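Local atomic coordinates of coenzyme A transferase (Yersinia pestis, PDB entry 3S8D), a protein that probably transfers coenzyme A between acyl-CoA thioesters and a carboxylate such as acetate. Residues S38-S43 with G68-Y73; P52-A57 with R175-V180; K95-F100 with N122-N127. All coordinates share one frame; numbering follows the deposited sequence.

Contact 1: S38-S43 with G68-Y73; sequences SGSHLS and GDLRVY
With CG anti to the carbonyl carbon in His41 (chi1 -61°) and likewise in Tyr73, the two aromatic side chains leave neighbouring strands on one face of the sheet and converge. Tyr73 turns an edge to the imidazole in a T-shaped pair, the ring planes 64° apart, and its CE2 stands over the middle of the His41 ring, 3.8 Å from His41 CG. Arg71 runs beside His41 in the same direction, its extended chain passing CD within 3.7 Å of His41 NE2. Its guanidinium then reaches back to the tyrosine: Arg71 NH1 donates to Tyr73 OH at 3.2 Å, the hydroxyl standing 30° out of the guanidinium plane. The same NH1 forms a salt bridge with Glu428 of the second subunit, while His41 ND1 is bonded to Gly140 O, so both polar ends are held from outside.

The backbones pair in parallel: Arg71 N binds Ser40 O, Leu42 N binds Arg71 O at 3.0 Å, and Tyr73 N binds Leu42 O. Further along, Ser43 OG donates to Tyr73 O at 2.7 Å. On the other face Leu42 packs loosely on Leu70 and on Val72, whose CG2 lies 4.4 Å from Leu42 CB. Before the strands begin, Gly39 N bonds to Gly68 O.

These are the two parallel strands of a right-handed beta-alpha-beta crossover through helix 52-63. Strand 143-148 flanks 41-44 and strand 94-98 flanks 70-74, while helix 131-139 packs on Tyr73 through Leu135 and Ile139.

Contact 2: P52-A57 with R175-V180; sequences PALLKA and RFIVEV
Helix 52-57 runs at 121° to strand 175-180, the short axes 8.4 Å apart at closest approach, and its first turn faces the strand's C-terminal half. Glu179 spans the gap with its side chain fully extended from a CG anti to the backbone N (chi1 -177°), which carries the carboxylate to the start of the helix. There Glu179 OE1 accepts from Ala53 N at 3.2 Å, on its syn side and 27° out of the carboxylate plane. The same oxygen lies 3.1 Å from Pro52 CD, with the proline side chain crossing the glutamate at about a right angle. Pro52 N has no hydrogen to give, so at this end of the helix the amide of Ala53 does the binding. A carboxylate beside the N-terminal turn would probably also be favoured by the helix dipole.

This is alpha/beta packing in the Rossmann-like N-terminal domain, where helix 52-63 covers one face of the parallel sheet. Leu54 supplies the apolar part: both its methyls rest against Ile177 CG2, Leu54 CD2 at 3.5 Å and Leu54 CD1 at 3.6 Å, and CD1 also touches Glu179 CB, 4.0 Å away. Met145 of strand 143-148 and Val203 of strand 201-204 meet Leu54 as well, and Ala32 of helix 29-32 adds a further neighbour.

Contact 3: K95-F100 with N122-N127; sequences KPYSMF and NYVPSN
Ser98 O receives Val124 N at 2.9 Å, and Tyr123 CA makes a CA-H...O contact with the same Ser98 O at 3.4 Å. Two residues earlier Asn122 N bonds to Pro96 O, also at 2.9 Å.

Beside these backbone bonds Asn122 lies flat over Tyr97. Both side chains point the same way, amide and ring planes 9° apart, and Asn122 CB sits over the ring centre in a CH-pi contact, 3.5 Å from the Tyr97 centroid. CG anti to the carbonyl carbon in both residues (chi1 -81° in Tyr97, -68° in Asn122) sets them side by side; Asn122 OD1 accepts from Lys119 NZ. Val124 CG2 comes to the edge of the Tyr97 ring, 3.7 Å from CD2. Met99, a selenomethionine, runs alongside Val124, its CG 4.0 Å from Val124 CB. Within 95-100, Phe100 N bonds to Ser98 OG, an ST turn that follows directly on the strand; the Phe100 side chain lies near the coenzyme A-binding residues Glu76 and Gln363.

Strand 94-98, helix 103-113 and the short, weakly bonded strand 122-123 form a beta-alpha-beta unit at the outer end of the sheet within this chain, where backbone bonds from Tyr123 reach the second subunit. Strand 70-74 lies on the other side of 94-98, helix 131-139 packs on Met99, and the second subunit covers Tyr97, Val124 and Pro125.

From the N terminus, contact 1 closes the first loop, bringing residues 68-73 back beside 38-43 after helix 52-63. That helix opens contact 2 before contact 1 has closed, so the two cross along the chain. Contact 3 opens and closes later, between the two ends of contact 2 and in series with contact 1. All three reach one parallel sheet: contacts 1 and 3 join neighbouring strands on its 122-123 side, and contact 2 sets helix 52-63 against strand 175-180, farther across. Contacts 1 and 3 meet where strands 70-74 and 94-98 adjoin, through the Asp69-Lys95 salt bridge and the packing of Tyr73 on Tyr97; contact 2 touches neither.

Contact 1: S38-S43 with G68-Y73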
ATOM      1  N   SER A  38      -0.729 -33.044  17.303  1.00 52.16           N
ATOM      2  CA  SER A  38       0.612 -32.615  16.919  1.00 52.35           C
ATOM      3  C   SER A  38       0.663 -32.389  15.411  1.00 46.80           C
ATOM      4  O   SER A  38      -0.073 -33.021  14.644  1.00 48.47           O
ATOM      5  CB  SER A  38       1.648 -33.668  17.321  1.00 54.91           C
ATOM      6  OG  SER A  38       1.418 -34.888  16.625  1.00 59.32           O
ATOM      7  N   GLY A  39       1.518 -31.473  14.985  1.00 48.23           N
ATOM      8  CA  GLY A  39       1.614 -31.140  13.574  1.00 49.85           C
ATOM      9  C   GLY A  39       0.500 -30.231  13.071  1.00 46.80           C
ATOM     10  O   GLY A  39       0.388 -30.010  11.865  1.00 47.64           O
ATOM     11  N   SER A  40      -0.316 -29.705  13.984  1.00 44.07           N
ATOM     12  CA  SER A  40      -1.447 -28.851  13.594  1.00 44.54           C
ATOM     13  C   SER A  40      -1.164 -27.351  13.721  1.00 40.82           C
ATOM     14  O   SER A  40      -0.052 -26.928  14.099  1.00 38.49           O
ATOM     15  CB  SER A  40      -2.698 -29.189  14.416  1.00 41.96           C
ATOM     16  OG  SER A  40      -2.617 -28.628  15.718  1.00 37.11           O
ATOM     17  N   HIS A  41      -2.190 -26.559  13.405  1.00 39.92           N
ATOM     18  CA  HIS A  41      -2.100 -25.104  13.496  1.00 37.34           C
ATOM     19  C   HIS A  41      -3.037 -24.588  14.585  1.00 35.46           C
ATOM     20  O   HIS A  41      -4.255 -24.842  14.562  1.00 34.94           O
ATOM     21  CB  HIS A  41      -2.413 -24.445  12.144  1.00 33.85           C
ATOM     22  CG  HIS A  41      -1.469 -24.831  11.049  1.00 36.77           C
ATOM     23  ND1 HIS A  41      -1.674 -24.487   9.728  1.00 37.81           N
ATOM     24  CD2 HIS A  41      -0.306 -25.529  11.077  1.00 37.57           C
ATOM     25  CE1 HIS A  41      -0.681 -24.959   8.993  1.00 39.37           C
ATOM     26  NE2 HIS A  41       0.161 -25.595   9.787  1.00 39.26           N
ATOM     27  N   LEU A  42      -2.454 -23.885  15.552  1.00 33.99           N
ATOM     28  CA  LEU A  42      -3.216 -23.234  16.619  1.00 37.99           C
ATOM     29  C   LEU A  42      -3.079 -21.713  16.476  1.00 34.99           C
ATOM     30  O   LEU A  42      -2.046 -21.227  16.002  1.00 31.97           O
ATOM     31  CB  LEU A  42      -2.696 -23.668  18.003  1.00 31.77           C
ATOM     32  CG  LEU A  42      -3.490 -23.237  19.247  1.00 36.63           C
ATOM     33  CD1 LEU A  42      -3.406 -24.296  20.345  1.00 39.86           C
ATOM     34  CD2 LEU A  42      -3.038 -21.870  19.787  1.00 32.86           C
ATOM     35  N   SER A  43      -4.105 -20.962  16.876  1.00 32.09           N
ATOM     36  CA  SER A  43      -3.921 -19.521  17.078  1.00 33.10           C
ATOM     37  C   SER A  43      -4.721 -19.030  18.282  1.00 33.19           C
ATOM     38  O   SER A  43      -5.575 -19.739  18.808  1.00 34.45           O
ATOM     39  CB  SER A  43      -4.253 -18.709  15.818  1.00 32.88           C
ATOM     40  OG  SER A  43      -4.106 -17.314  16.067  1.00 35.05           O
ATOM     41  N   GLY A  68       3.898 -32.461  19.786  1.00 48.30           N
ATOM     42  CA  GLY A  68       5.027 -31.928  19.043  1.00 49.25           C
ATOM     43  C   GLY A  68       4.600 -31.226  17.770  1.00 48.43           C
ATOM     44  O   GLY A  68       3.428 -31.299  17.372  1.00 51.12           O
ATOM     45  N   ASP A  69       5.537 -30.534  17.135  1.00 45.71           N
ATOM     46  CA  ASP A  69       5.302 -30.020  15.789  1.00 51.03           C
ATOM     47  C   ASP A  69       4.027 -29.184  15.708  1.00 48.51           C
ATOM     48  O   ASP A  69       3.207 -29.351  14.797  1.00 44.04           O
ATOM     49  CB  ASP A  69       5.218 -31.186  14.800  1.00 52.34           C
ATOM     50  CG  ASP A  69       5.800 -30.841  13.440  1.00 63.22           C
ATOM     51  OD1 ASP A  69       5.484 -29.753  12.906  1.00 64.52           O
ATOM     52  OD2 ASP A  69       6.575 -31.663  12.901  1.00 70.62           O
ATOM     53  N   LEU A  70       3.857 -28.294  16.675  1.00 46.18           N
ATOM     54  CA  LEU A  70       2.696 -27.423  16.686  1.00 43.89           C
ATOM     55  C   LEU A  70       3.120 -26.020  16.272  1.00 38.83           C
ATOM     56  O   LEU A  70       3.966 -25.402  16.923  1.00 40.01           O
ATOM     57  CB  LEU A  70       2.059 -27.392  18.069  1.00 43.44           C
ATOM     58  CG  LEU A  70       0.741 -26.618  18.166  1.00 40.64           C
ATOM     59  CD1 LEU A  70      -0.366 -27.333  17.420  1.00 39.17           C
ATOM     60  CD2 LEU A  70       0.347 -26.420  19.604  1.00 39.49           C
ATOM     61  N   ARG A  71       2.556 -25.538  15.169  1.00 37.92           N
ATOM     62  CA  ARG A  71       2.744 -24.143  14.769  1.00 38.66           C
ATOM     63  C   ARG A  71       1.703 -23.287  15.450  1.00 36.86           C
ATOM     64  O   ARG A  71       0.508 -23.576  15.358  1.00 35.91           O
ATOM     65  CB  ARG A  71       2.566 -23.967  13.272  1.00 38.28           C
ATOM     66  CG  ARG A  71       3.479 -24.824  12.424  1.00 37.46           C
ATOM     67  CD  ARG A  71       3.391 -24.374  10.983  1.00 40.47           C
ATOM     68  NE  ARG A  71       3.980 -25.356  10.086  1.00 43.28           N
ATOM     69  CZ  ARG A  71       4.443 -25.087   8.872  1.00 44.20           C
ATOM     70  NH1 ARG A  71       4.400 -23.846   8.386  1.00 39.94           N
ATOM     71  NH2 ARG A  71       4.958 -26.069   8.141  1.00 48.30           N
ATOM     72  N   VAL A  72       2.159 -22.250  16.147  1.00 35.57           N
ATOM     73  CA  VAL A  72       1.249 -21.241  16.685  1.00 35.73           C
ATOM     74  C   VAL A  72       1.376 -19.976  15.843  1.00 35.33           C
ATOM     75  O   VAL A  72       2.438 -19.333  15.829  1.00 35.31           O
ATOM     76  CB  VAL A  72       1.562 -20.921  18.159  1.00 39.57           C
ATOM     77  CG1 VAL A  72       0.756 -19.714  18.620  1.00 40.74           C
ATOM     78  CG2 VAL A  72       1.278 -22.137  19.039  1.00 34.93           C
ATOM     79  N   TYR A  73       0.314 -19.649  15.108  1.00 36.08           N
ATOM     80  CA  TYR A  73       0.288 -18.427  14.302  1.00 34.05           C
ATOM     81  C   TYR A  73      -0.384 -17.325  15.091  1.00 35.69           C
ATOM     82  O   TYR A  73      -1.454 -17.538  15.661  1.00 37.77           O
ATOM     83  CB  TYR A  73      -0.514 -18.645  13.034  1.00 32.41           C
ATOM     84  CG  TYR A  73       0.156 -19.510  11.992  1.00 31.89           C
ATOM     85  CD1 TYR A  73       0.903 -18.942  10.966  1.00 31.25           C
ATOM     86  CD2 TYR A  73       0.011 -20.901  12.016  1.00 35.24           C
ATOM     87  CE1 TYR A  73       1.504 -19.737   9.995  1.00 32.09           C
ATOM     88  CE2 TYR A  73       0.609 -21.707  11.052  1.00 31.60           C
ATOM     89  CZ  TYR A  73       1.359 -21.121  10.046  1.00 34.08           C
ATOM     90  OH  TYR A  73       1.960 -21.920   9.093  1.00 32.39           O
TER

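Contact 2: P52-A57 with R175-V180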
ATOM      1  N   PRO A  52      -4.234 -17.648  29.651  1.00 44.49           N
ATOM      2  CA  PRO A  52      -3.110 -18.129  30.473  1.00 43.26           C
ATOM      3  C   PRO A  52      -3.229 -19.596  30.918  1.00 45.79           C
ATOM      4  O   PRO A  52      -2.242 -20.349  30.837  1.00 46.41           O
ATOM      5  CB  PRO A  52      -3.145 -17.206  31.701  1.00 42.35           C
ATOM      6  CG  PRO A  52      -3.893 -15.986  31.270  1.00 42.62           C
ATOM      7  CD  PRO A  52      -4.915 -16.498  30.280  1.00 43.67           C
ATOM      8  N   ALA A  53      -4.411 -19.991  31.391  1.00 43.91           N
ATOM      9  CA  ALA A  53      -4.617 -21.353  31.893  1.00 48.49           C
ATOM     10  C   ALA A  53      -4.571 -22.383  30.763  1.00 47.35           C
ATOM     11  O   ALA A  53      -3.941 -23.434  30.888  1.00 44.64           O
ATOM     12  CB  ALA A  53      -5.927 -21.455  32.665  1.00 44.46           C
ATOM     13  N   LEU A  54      -5.241 -22.073  29.658  1.00 47.77           N
ATOM     14  CA  LEU A  54      -5.167 -22.910  28.468  1.00 45.31           C
ATOM     15  C   LEU A  54      -3.722 -23.020  27.959  1.00 44.81           C
ATOM     16  O   LEU A  54      -3.288 -24.089  27.510  1.00 47.01           O
ATOM     17  CB  LEU A  54      -6.083 -22.346  27.381  1.00 43.69           C
ATOM     18  CG  LEU A  54      -7.564 -22.655  27.610  1.00 49.41           C
ATOM     19  CD1 LEU A  54      -8.481 -21.836  26.686  1.00 39.26           C
ATOM     20  CD2 LEU A  54      -7.829 -24.167  27.465  1.00 47.60           C
ATOM     21  N   LEU A  55      -2.983 -21.918  28.044  1.00 41.23           N
ATOM     22  CA  LEU A  55      -1.608 -21.879  27.557  1.00 47.23           C
ATOM     23  C   LEU A  55      -0.666 -22.630  28.486  1.00 48.47           C
ATOM     24  O   LEU A  55       0.167 -23.428  28.028  1.00 44.89           O
ATOM     25  CB  LEU A  55      -1.136 -20.435  27.352  1.00 42.52           C
ATOM     26  CG  LEU A  55      -1.870 -19.713  26.218  1.00 44.53           C
ATOM     27  CD1 LEU A  55      -1.407 -18.265  26.070  1.00 44.27           C
ATOM     28  CD2 LEU A  55      -1.710 -20.482  24.904  1.00 44.19           C
ATOM     29  N   LYS A  56      -0.793 -22.373  29.784  1.00 46.57           N
ATOM     30  CA  LYS A  56      -0.021 -23.132  30.749  1.00 47.20           C
ATOM     31  C   LYS A  56      -0.264 -24.633  30.542  1.00 47.14           C
ATOM     32  O   LYS A  56       0.675 -25.419  30.482  1.00 44.86           O
ATOM     33  CB  LYS A  56      -0.362 -22.714  32.177  1.00 49.38           C
ATOM     34  CG  LYS A  56       0.482 -23.438  33.227  1.00 53.99           C
ATOM     35  CD  LYS A  56       0.173 -22.982  34.654  1.00 58.77           C
ATOM     36  CE  LYS A  56       1.021 -23.750  35.671  1.00 60.55           C
ATOM     37  NZ  LYS A  56       0.722 -23.307  37.064  1.00 59.34           N
ATOM     38  N   ALA A  57      -1.523 -25.024  30.394  1.00 45.26           N
ATOM     39  CA  ALA A  57      -1.841 -26.428  30.137  1.00 46.36           C
ATOM     40  C   ALA A  57      -1.170 -26.969  28.874  1.00 47.01           C
ATOM     41  O   ALA A  57      -0.786 -28.136  28.822  1.00 49.92           O
ATOM     42  CB  ALA A  57      -3.350 -26.632  30.059  1.00 48.21           C
ATOM     43  N   ARG A 175     -11.936 -26.266  16.040  1.00 33.29           N
ATOM     44  CA  ARG A 175     -12.283 -26.268  17.467  1.00 38.42           C
ATOM     45  C   ARG A 175     -11.943 -24.942  18.142  1.00 39.41           C
ATOM     46  O   ARG A 175     -10.836 -24.387  17.972  1.00 38.38           O
ATOM     47  CB  ARG A 175     -11.592 -27.414  18.222  1.00 41.12           C
ATOM     48  CG  ARG A 175     -12.023 -28.804  17.783  1.00 46.76           C
ATOM     49  CD  ARG A 175     -13.214 -29.312  18.569  1.00 48.48           C
ATOM     50  NE  ARG A 175     -13.760 -30.528  17.973  1.00 55.57           N
ATOM     51  CZ  ARG A 175     -14.860 -30.569  17.222  1.00 61.61           C
ATOM     52  NH1 ARG A 175     -15.552 -29.458  16.982  1.00 57.45           N
ATOM     53  NH2 ARG A 175     -15.279 -31.725  16.716  1.00 68.26           N
ATOM     54  N   PHE A 176     -12.890 -24.445  18.933  1.00 36.55           N
ATOM     55  CA  PHE A 176     -12.736 -23.143  19.572  1.00 37.77           C
ATOM     56  C   PHE A 176     -12.790 -23.288  21.105  1.00 36.09           C
ATOM     57  O   PHE A 176     -13.787 -23.766  21.656  1.00 38.47           O
ATOM     58  CB  PHE A 176     -13.836 -22.196  19.061  1.00 33.66           C
ATOM     59  CG  PHE A 176     -13.763 -20.821  19.623  1.00 30.36           C
ATOM     60  CD1 PHE A 176     -12.559 -20.288  20.030  1.00 32.87           C
ATOM     61  CD2 PHE A 176     -14.904 -20.060  19.756  1.00 36.02           C
ATOM     62  CE1 PHE A 176     -12.485 -19.020  20.546  1.00 32.85           C
ATOM     63  CE2 PHE A 176     -14.847 -18.779  20.281  1.00 34.10           C
ATOM     64  CZ  PHE A 176     -13.632 -18.256  20.673  1.00 32.87           C
ATOM     65  N   ILE A 177     -11.726 -22.869  21.789  1.00 33.77           N
ATOM     66  CA  ILE A 177     -11.630 -23.071  23.229  1.00 34.07           C
ATOM     67  C   ILE A 177     -11.482 -21.740  23.922  1.00 36.44           C
ATOM     68  O   ILE A 177     -10.603 -20.940  23.583  1.00 35.15           O
ATOM     69  CB  ILE A 177     -10.398 -23.934  23.640  1.00 39.15           C
ATOM     70  CG1 ILE A 177     -10.232 -25.172  22.751  1.00 36.07           C
ATOM     71  CG2 ILE A 177     -10.479 -24.318  25.120  1.00 38.25           C
ATOM     72  CD1 ILE A 177     -11.432 -26.078  22.740  1.00 40.04           C
ATOM     73  N   VAL A 178     -12.356 -21.484  24.887  1.00 37.29           N
ATOM     74  CA  VAL A 178     -12.366 -20.198  25.569  1.00 37.05           C
ATOM     75  C   VAL A 178     -12.114 -20.337  27.063  1.00 35.34           C
ATOM     76  O   VAL A 178     -12.595 -21.270  27.702  1.00 36.62           O
ATOM     77  CB  VAL A 178     -13.700 -19.463  25.354  1.00 38.56           C
ATOM     78  CG1 VAL A 178     -13.919 -19.190  23.875  1.00 38.32           C
ATOM     79  CG2 VAL A 178     -14.850 -20.277  25.925  1.00 39.26           C
ATOM     80  N   GLU A 179     -11.355 -19.397  27.611  1.00 38.90           N
ATOM     81  CA  GLU A 179     -11.112 -19.346  29.043  1.00 41.16           C
ATOM     82  C   GLU A 179     -11.940 -18.222  29.648  1.00 41.04           C
ATOM     83  O   GLU A 179     -11.576 -17.051  29.551  1.00 37.74           O
ATOM     84  CB  GLU A 179      -9.627 -19.125  29.331  1.00 41.11           C
ATOM     85  CG  GLU A 179      -9.276 -19.131  30.809  1.00 43.53           C
ATOM     86  CD  GLU A 179      -7.792 -18.956  31.057  1.00 48.75           C
ATOM     87  OE1 GLU A 179      -7.038 -18.792  30.075  1.00 50.34           O
ATOM     88  OE2 GLU A 179      -7.378 -18.984  32.235  1.00 49.90           O
ATOM     89  N   VAL A 180     -13.062 -18.581  30.262  1.00 38.63           N
ATOM     90  CA  VAL A 180     -13.945 -17.593  30.867  1.00 35.65           C
ATOM     91  C   VAL A 180     -13.234 -16.845  31.986  1.00 41.04           C
ATOM     92  O   VAL A 180     -12.713 -17.454  32.919  1.00 46.65           O
ATOM     93  CB  VAL A 180     -15.223 -18.242  31.424  1.00 41.50           C
ATOM     94  CG1 VAL A 180     -16.015 -17.233  32.238  1.00 41.08           C
ATOM     95  CG2 VAL A 180     -16.069 -18.803  30.293  1.00 36.44           C
TER

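Contact 3: K95-F100 with N122-N127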
ATOM      1  N   LYS A  95       6.231 -24.421  17.665  1.00 38.69           N
ATOM      2  CA  LYS A  95       6.903 -23.493  16.761  1.00 39.99           C
ATOM      3  C   LYS A  95       6.160 -22.181  16.609  1.00 35.47           C
ATOM      4  O   LYS A  95       5.027 -22.161  16.139  1.00 36.24           O
ATOM      5  CB  LYS A  95       7.076 -24.133  15.392  1.00 41.84           C
ATOM      6  CG  LYS A  95       7.642 -25.531  15.459  1.00 46.45           C
ATOM      7  CD  LYS A  95       8.100 -25.988  14.083  1.00 60.18           C
ATOM      8  CE  LYS A  95       8.182 -27.507  14.012  1.00 58.81           C
ATOM      9  NZ  LYS A  95       6.825 -28.067  14.222  1.00 58.59           N
ATOM     10  N   PRO A  96       6.801 -21.080  17.029  1.00 39.40           N
ATOM     11  CA  PRO A  96       6.348 -19.692  16.853  1.00 36.72           C
ATOM     12  C   PRO A  96       6.340 -19.255  15.386  1.00 36.76           C
ATOM     13  O   PRO A  96       7.397 -19.115  14.759  1.00 38.02           O
ATOM     14  CB  PRO A  96       7.400 -18.875  17.617  1.00 37.60           C
ATOM     15  CG  PRO A  96       8.048 -19.829  18.542  1.00 39.46           C
ATOM     16  CD  PRO A  96       8.003 -21.169  17.877  1.00 38.25           C
ATOM     17  N   TYR A  97       5.148 -19.041  14.846  1.00 38.16           N
ATOM     18  CA  TYR A  97       5.010 -18.397  13.547  1.00 35.51           C
ATOM     19  C   TYR A  97       4.467 -17.008  13.791  1.00 35.27           C
ATOM     20  O   TYR A  97       3.255 -16.775  13.731  1.00 34.40           O
ATOM     21  CB  TYR A  97       4.099 -19.215  12.631  1.00 34.40           C
ATOM     22  CG  TYR A  97       4.851 -20.357  12.001  1.00 37.02           C
ATOM     23  CD1 TYR A  97       5.244 -21.463  12.760  1.00 36.92           C
ATOM     24  CD2 TYR A  97       5.209 -20.320  10.659  1.00 39.45           C
ATOM     25  CE1 TYR A  97       5.958 -22.509  12.182  1.00 40.75           C
ATOM     26  CE2 TYR A  97       5.928 -21.362  10.072  1.00 38.42           C
ATOM     27  CZ  TYR A  97       6.299 -22.449  10.840  1.00 40.40           C
ATOM     28  OH  TYR A  97       7.007 -23.475  10.259  1.00 45.03           O
ATOM     29  N   SER A  98       5.383 -16.103  14.115  1.00 37.35           N
ATOM     30  CA  SER A  98       5.045 -14.727  14.448  1.00 39.12           C
ATOM     31  C   SER A  98       4.760 -13.952  13.183  1.00 35.25           C
ATOM     32  O   SER A  98       5.556 -13.941  12.249  1.00 35.46           O
ATOM     33  CB  SER A  98       6.194 -14.065  15.197  1.00 40.38           C
ATOM     34  OG  SER A  98       5.933 -12.690  15.353  1.00 43.69           O
HETATM   35  N   MSE A  99       3.617 -13.298  13.143  1.00 36.35           N
HETATM   36  CA  MSE A  99       3.275 -12.547  11.950  1.00 39.30           C
HETATM   37  C   MSE A  99       3.750 -11.127  12.121  1.00 36.08           C
HETATM   38  O   MSE A  99       3.549 -10.267  11.270  1.00 42.53           O
HETATM   39  CB  MSE A  99       1.784 -12.673  11.655  1.00 37.86           C
HETATM   40  CG  MSE A  99       1.402 -14.139  11.457  1.00 36.55           C
HETATM   41 SE   MSE A  99      -0.358 -14.407  11.215  1.00 42.95          SE
HETATM   42  CE  MSE A  99      -0.648 -13.474   9.713  1.00 35.00           C
ATOM     43  N   PHE A 100       4.435 -10.911  13.231  1.00 35.84           N
ATOM     44  CA  PHE A 100       5.035  -9.627  13.513  1.00 41.27           C
ATOM     45  C   PHE A 100       5.915  -9.758  14.741  1.00 40.99           C
ATOM     46  O   PHE A 100       5.504 -10.307  15.754  1.00 44.60           O
ATOM     47  CB  PHE A 100       3.956  -8.582  13.741  1.00 44.93           C
ATOM     48  CG  PHE A 100       4.489  -7.216  13.969  1.00 46.90           C
ATOM     49  CD1 PHE A 100       4.593  -6.325  12.914  1.00 50.74           C
ATOM     50  CD2 PHE A 100       4.891  -6.813  15.240  1.00 51.38           C
ATOM     51  CE1 PHE A 100       5.087  -5.048  13.115  1.00 51.95           C
ATOM     52  CE2 PHE A 100       5.384  -5.536  15.454  1.00 51.47           C
ATOM     53  CZ  PHE A 100       5.480  -4.653  14.393  1.00 52.19           C
ATOM     54  N   ASN A 122       9.742 -18.475  13.215  1.00 43.97           N
ATOM     55  CA  ASN A 122       9.333 -18.409  11.806  1.00 40.28           C
ATOM     56  C   ASN A 122       8.483 -17.157  11.554  1.00 38.34           C
ATOM     57  O   ASN A 122       7.324 -17.098  11.951  1.00 40.75           O
ATOM     58  CB  ASN A 122       8.553 -19.659  11.386  1.00 38.00           C
ATOM     59  CG  ASN A 122       9.414 -20.908  11.369  1.00 45.43           C
ATOM     60  OD1 ASN A 122       9.875 -21.351  10.308  1.00 49.92           O
ATOM     61  ND2 ASN A 122       9.641 -21.485  12.546  1.00 42.72           N
ATOM     62  N   TYR A 123       9.058 -16.152  10.905  1.00 35.47           N
ATOM     63  CA  TYR A 123       8.315 -14.945  10.629  1.00 34.00           C
ATOM     64  C   TYR A 123       7.397 -15.179   9.433  1.00 36.06           C
ATOM     65  O   TYR A 123       7.833 -15.667   8.385  1.00 35.42           O
ATOM     66  CB  TYR A 123       9.280 -13.771  10.378  1.00 36.56           C
ATOM     67  CG  TYR A 123       8.614 -12.459   9.998  1.00 35.14           C
ATOM     68  CD1 TYR A 123       7.793 -11.783  10.892  1.00 38.22           C
ATOM     69  CD2 TYR A 123       8.822 -11.893   8.748  1.00 38.36           C
ATOM     70  CE1 TYR A 123       7.191 -10.579  10.538  1.00 37.35           C
ATOM     71  CE2 TYR A 123       8.227 -10.699   8.388  1.00 35.14           C
ATOM     72  CZ  TYR A 123       7.420 -10.049   9.284  1.00 35.67           C
ATOM     73  OH  TYR A 123       6.832  -8.862   8.915  1.00 45.91           O
ATOM     74  N   VAL A 124       6.115 -14.859   9.601  1.00 35.15           N
ATOM     75  CA  VAL A 124       5.199 -14.837   8.467  1.00 35.45           C
ATOM     76  C   VAL A 124       4.896 -13.391   8.044  1.00 34.88           C
ATOM     77  O   VAL A 124       4.158 -12.671   8.717  1.00 35.15           O
ATOM     78  CB  VAL A 124       3.901 -15.629   8.734  1.00 31.14           C
ATOM     79  CG1 VAL A 124       3.058 -15.657   7.491  1.00 31.11           C
ATOM     80  CG2 VAL A 124       4.227 -17.063   9.172  1.00 32.05           C
ATOM     81  N   PRO A 125       5.495 -12.955   6.930  1.00 35.50           N
ATOM     82  CA  PRO A 125       5.223 -11.614   6.390  1.00 36.98           C
ATOM     83  C   PRO A 125       3.740 -11.417   6.065  1.00 32.24           C
ATOM     84  O   PRO A 125       3.199 -12.157   5.247  1.00 34.91           O
ATOM     85  CB  PRO A 125       6.042 -11.586   5.093  1.00 35.97           C
ATOM     86  CG  PRO A 125       7.141 -12.580   5.305  1.00 36.18           C
ATOM     87  CD  PRO A 125       6.564 -13.657   6.192  1.00 36.17           C
ATOM     88  N   SER A 126       3.097 -10.423   6.668  1.00 34.88           N
ATOM     89  CA  SER A 126       1.650 -10.272   6.500  1.00 35.42           C
ATOM     90  C   SER A 126       1.121  -8.858   6.724  1.00 37.98           C
ATOM     91  O   SER A 126       1.593  -8.149   7.619  1.00 38.80           O
ATOM     92  CB  SER A 126       0.923 -11.222   7.446  1.00 35.15           C
ATOM     93  OG  SER A 126       1.188 -12.564   7.098  1.00 38.89           O
ATOM     94  N   ASN A 127       0.138  -8.456   5.914  1.00 36.17           N
ATOM     95  CA  ASN A 127      -0.673  -7.284   6.249  1.00 35.91           C
ATOM     96  C   ASN A 127      -1.632  -7.641   7.377  1.00 32.74           C
ATOM     97  O   ASN A 127      -2.424  -8.582   7.244  1.00 32.17           O
ATOM     98  CB  ASN A 127      -1.520  -6.811   5.065  1.00 34.82           C
ATOM     99  CG  ASN A 127      -0.694  -6.340   3.906  1.00 37.49           C
ATOM    100  OD1 ASN A 127      -0.078  -5.271   3.956  1.00 45.24           O
ATOM    101  ND2 ASN A 127      -0.683  -7.128   2.832  1.00 37.41           N
TER